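Local coordinates for sulfate transporter sulfate transporter family protein (Wolinella succinogenes, PDB 3OIR), which forms the probably cytoplasmic STAS domain of a membrane protein of the sulfate transporter family, which probably carries sulfate or related anions across the membrane, at residues V24-I29 against V54-M59. Numbering follows the deposited sequence. Where two conformers were deposited one is given.
Sequences VEIYEI and VFILRM. With FMT (formic acid), chain C.
Tyr27 and Phe55 meet in the apolar centre, where CB of Tyr27 lies 3.4 Å from CZ of Phe55, while the Tyr27 and Leu57 side chains lie side by side, Tyr27 CD2 3.7 Å from Leu57 CD1. With CG anti to the backbone N (chi1 -172°), the Tyr27 ring leans away from strand 54-58 and only its root and one flank touch. Further along this face, CD1 of Ile29 reaches CG of Leu57 at 3.9 Å. The other face carries Val24, whose CG1 meets CD1 of Ile56, and Ile26, whose CG2 rests 3.7 Å from both CG and CD of Arg58. Between the faces the strands run in parallel at 18°, joined by five backbone hydrogen bonds; Glu25 and Tyr27 each donate and accept, and Ile29 N to Arg58 O closes the ladder with an N-H...O angle of 178°. A water donates to the carbonyl oxygens of both Ile29 and Arg58, bridging the ends. At the polar edge, Tyr27 OH donates to O2 of a bound formic acid, probably from the crystallisation liquor, at 2.7 Å; Arg40 and Asn30 also hold it. Cut back to an alanine, Tyr27 would probably leave Leu57 CD1 without its aromatic neighbour and the formic acid without its hydroxyl donor. The charged ends of Glu28 and Arg58 do not pair, Glu28 OE2 staying 5.0 Å from Arg58 NE: the carboxylate forms salt bridges with Arg60 and Arg61, whereas Arg58 NH1 bonds to Thr15 OG1 and Asp13 backbone O. Helix 118-130 packs on the Val24 and Ile56 face and helix 35-41 on the Tyr27 and Leu57 face, the parallel-strand core between helices characteristic of a STAS domain.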
loop_
_atom_site.group_PDB
_atom_site.type_symbol
_atom_site.label_atom_id
_atom_site.label_comp_id
_atom_site.label_asym_id
_atom_site.label_seq_id
_atom_site.Cartn_x
_atom_site.Cartn_y
_atom_site.Cartn_z
ATOM N N VAL A 24 12.343 -2.980 0.281
ATOM C CA VAL A 24 10.919 -2.854 0.540
ATOM C C VAL A 24 10.739 -1.459 1.151
ATOM O O VAL A 24 11.405 -1.113 2.137
ATOM C CB VAL A 24 10.443 -3.915 1.533
ATOM C CG1 VAL A 24 8.958 -3.730 1.855
ATOM C CG2 VAL A 24 10.671 -5.336 0.952
ATOM N N GLU A 25 9.888 -0.650 0.537
ATOM C CA GLU A 25 9.549 0.645 1.106
ATOM C C GLU A 25 8.155 0.510 1.703
ATOM O O GLU A 25 7.334 -0.281 1.221
ATOM C CB GLU A 25 9.546 1.722 0.025
ATOM C CG GLU A 25 9.310 3.142 0.584
ATOM C CD GLU A 25 10.324 3.528 1.659
ATOM O OE1 GLU A 25 11.419 3.958 1.254
ATOM O OE2 GLU A 25 10.017 3.426 2.888
ATOM N N ILE A 26 7.919 1.264 2.763
ATOM C CA ILE A 26 6.662 1.264 3.477
ATOM C C ILE A 26 6.158 2.697 3.665
ATOM O O ILE A 26 6.921 3.618 4.017
ATOM C CB ILE A 26 6.784 0.599 4.835
ATOM C CG1 ILE A 26 7.294 -0.848 4.641
ATOM C CG2 ILE A 26 5.432 0.660 5.530
ATOM C CD1 ILE A 26 7.811 -1.468 5.814
ATOM N N TYR A 27 4.879 2.872 3.399
ATOM C CA TYR A 27 4.220 4.179 3.513
ATOM C C TYR A 27 2.949 3.956 4.334
ATOM O O TYR A 27 2.104 3.120 3.960
ATOM C CB TYR A 27 3.870 4.713 2.111
ATOM C CG TYR A 27 3.342 6.153 2.080
ATOM C CD1 TYR A 27 4.156 7.204 1.676
ATOM C CD2 TYR A 27 2.031 6.453 2.469
ATOM C CE1 TYR A 27 3.681 8.519 1.649
ATOM C CE2 TYR A 27 1.553 7.761 2.460
ATOM C CZ TYR A 27 2.384 8.787 2.054
ATOM O OH TYR A 27 1.916 10.079 2.038
ATOM N N GLU A 28 2.825 4.684 5.442
ATOM C CA GLU A 28 1.665 4.555 6.325
ATOM C C GLU A 28 0.719 5.761 6.138
ATOM O O GLU A 28 1.147 6.921 6.211
ATOM C CB GLU A 28 2.118 4.397 7.781
ATOM C CG GLU A 28 1.043 3.821 8.738
ATOM C CD GLU A 28 1.341 4.124 10.200
ATOM O OE1 GLU A 28 2.192 4.989 10.465
ATOM O OE2 GLU A 28 0.731 3.506 11.092
ATOM N N ILE A 29 -0.553 5.472 5.864
ATOM C CA ILE A 29 -1.572 6.511 5.703
ATOM C C ILE A 29 -2.163 6.883 7.057
ATOM O O ILE A 29 -2.498 6.022 7.898
ATOM C CB ILE A 29 -2.678 6.089 4.723
ATOM C CG1 ILE A 29 -2.091 5.897 3.317
ATOM C CG2 ILE A 29 -3.770 7.185 4.630
ATOM C CD1 ILE A 29 -3.039 5.094 2.442
ATOM N N VAL A 54 9.516 -3.624 -3.716
ATOM C CA VAL A 54 8.174 -3.828 -3.141
ATOM C C VAL A 54 7.818 -2.559 -2.378
ATOM O O VAL A 54 8.671 -1.997 -1.671
ATOM C CB VAL A 54 8.107 -5.070 -2.172
ATOM C CG1 VAL A 54 6.672 -5.296 -1.647
ATOM C CG2 VAL A 54 8.615 -6.352 -2.845
ATOM N N PHE A 55 6.570 -2.103 -2.538
ATOM C CA PHE A 55 6.067 -0.943 -1.840
ATOM C C PHE A 55 4.830 -1.387 -1.074
ATOM O O PHE A 55 3.870 -1.895 -1.687
ATOM C CB PHE A 55 5.715 0.169 -2.855
ATOM C CG PHE A 55 5.449 1.506 -2.218
ATOM C CD1 PHE A 55 6.431 2.500 -2.249
ATOM C CD2 PHE A 55 4.249 1.759 -1.559
ATOM C CE1 PHE A 55 6.239 3.746 -1.645
ATOM C CE2 PHE A 55 4.017 3.016 -0.942
ATOM C CZ PHE A 55 5.016 4.017 -0.992
ATOM N N ILE A 56 4.860 -1.257 0.260
ATOM C CA ILE A 56 3.731 -1.628 1.095
ATOM C C ILE A 56 3.052 -0.347 1.581
ATOM O O ILE A 56 3.680 0.501 2.252
ATOM C CB ILE A 56 4.142 -2.461 2.342
ATOM C CG1 ILE A 56 4.973 -3.713 1.951
ATOM C CG2 ILE A 56 2.842 -2.857 3.141
ATOM C CD1 ILE A 56 5.417 -4.611 3.150
ATOM N N LEU A 57 1.777 -0.212 1.222
ATOM C CA LEU A 57 0.952 0.868 1.686
ATOM C C LEU A 57 0.160 0.350 2.902
ATOM O O LEU A 57 -0.710 -0.543 2.765
ATOM C CB LEU A 57 0.010 1.259 0.537
ATOM C CG LEU A 57 -0.688 2.607 0.510
ATOM C CD1 LEU A 57 0.300 3.793 0.598
ATOM C CD2 LEU A 57 -1.565 2.709 -0.779
ATOM N N ARG A 58 0.456 0.902 4.076
ATOM C CA ARG A 58 -0.157 0.486 5.313
ATOM C C ARG A 58 -1.439 1.233 5.481
ATOM O O ARG A 58 -1.446 2.487 5.548
ATOM C CB ARG A 58 0.744 0.752 6.525
ATOM C CG ARG A 58 1.998 -0.150 6.499
ATOM C CD ARG A 58 2.666 -0.192 7.845
ATOM N NE ARG A 58 1.819 -0.869 8.823
ATOM C CZ ARG A 58 2.163 -1.127 10.085
ATOM N NH1 ARG A 58 3.365 -0.775 10.564
ATOM N NH2 ARG A 58 1.294 -1.763 10.870
HETATM N N MSE A 59 -2.524 0.486 5.564
HETATM C CA MSE A 59 -3.856 1.097 5.541
HETATM C C MSE A 59 -4.657 0.673 6.747
HETATM O O MSE A 59 -5.888 0.646 6.690
HETATM C CB MSE A 59 -4.608 0.731 4.249
HETATM C CG MSE A 59 -3.776 0.855 2.963
HETATM SE SE MSE A 59 -4.867 0.587 1.360
HETATM C CE MSE A 59 -5.777 2.351 1.255
HETATM C C FMT C . -0.242 10.090 4.763
HETATM O O1 FMT C . -1.156 10.270 5.552
HETATM O O2 FMT C . -0.070 10.754 3.742
HETATM O O HOH W 1 -2.759 3.364 7.863
#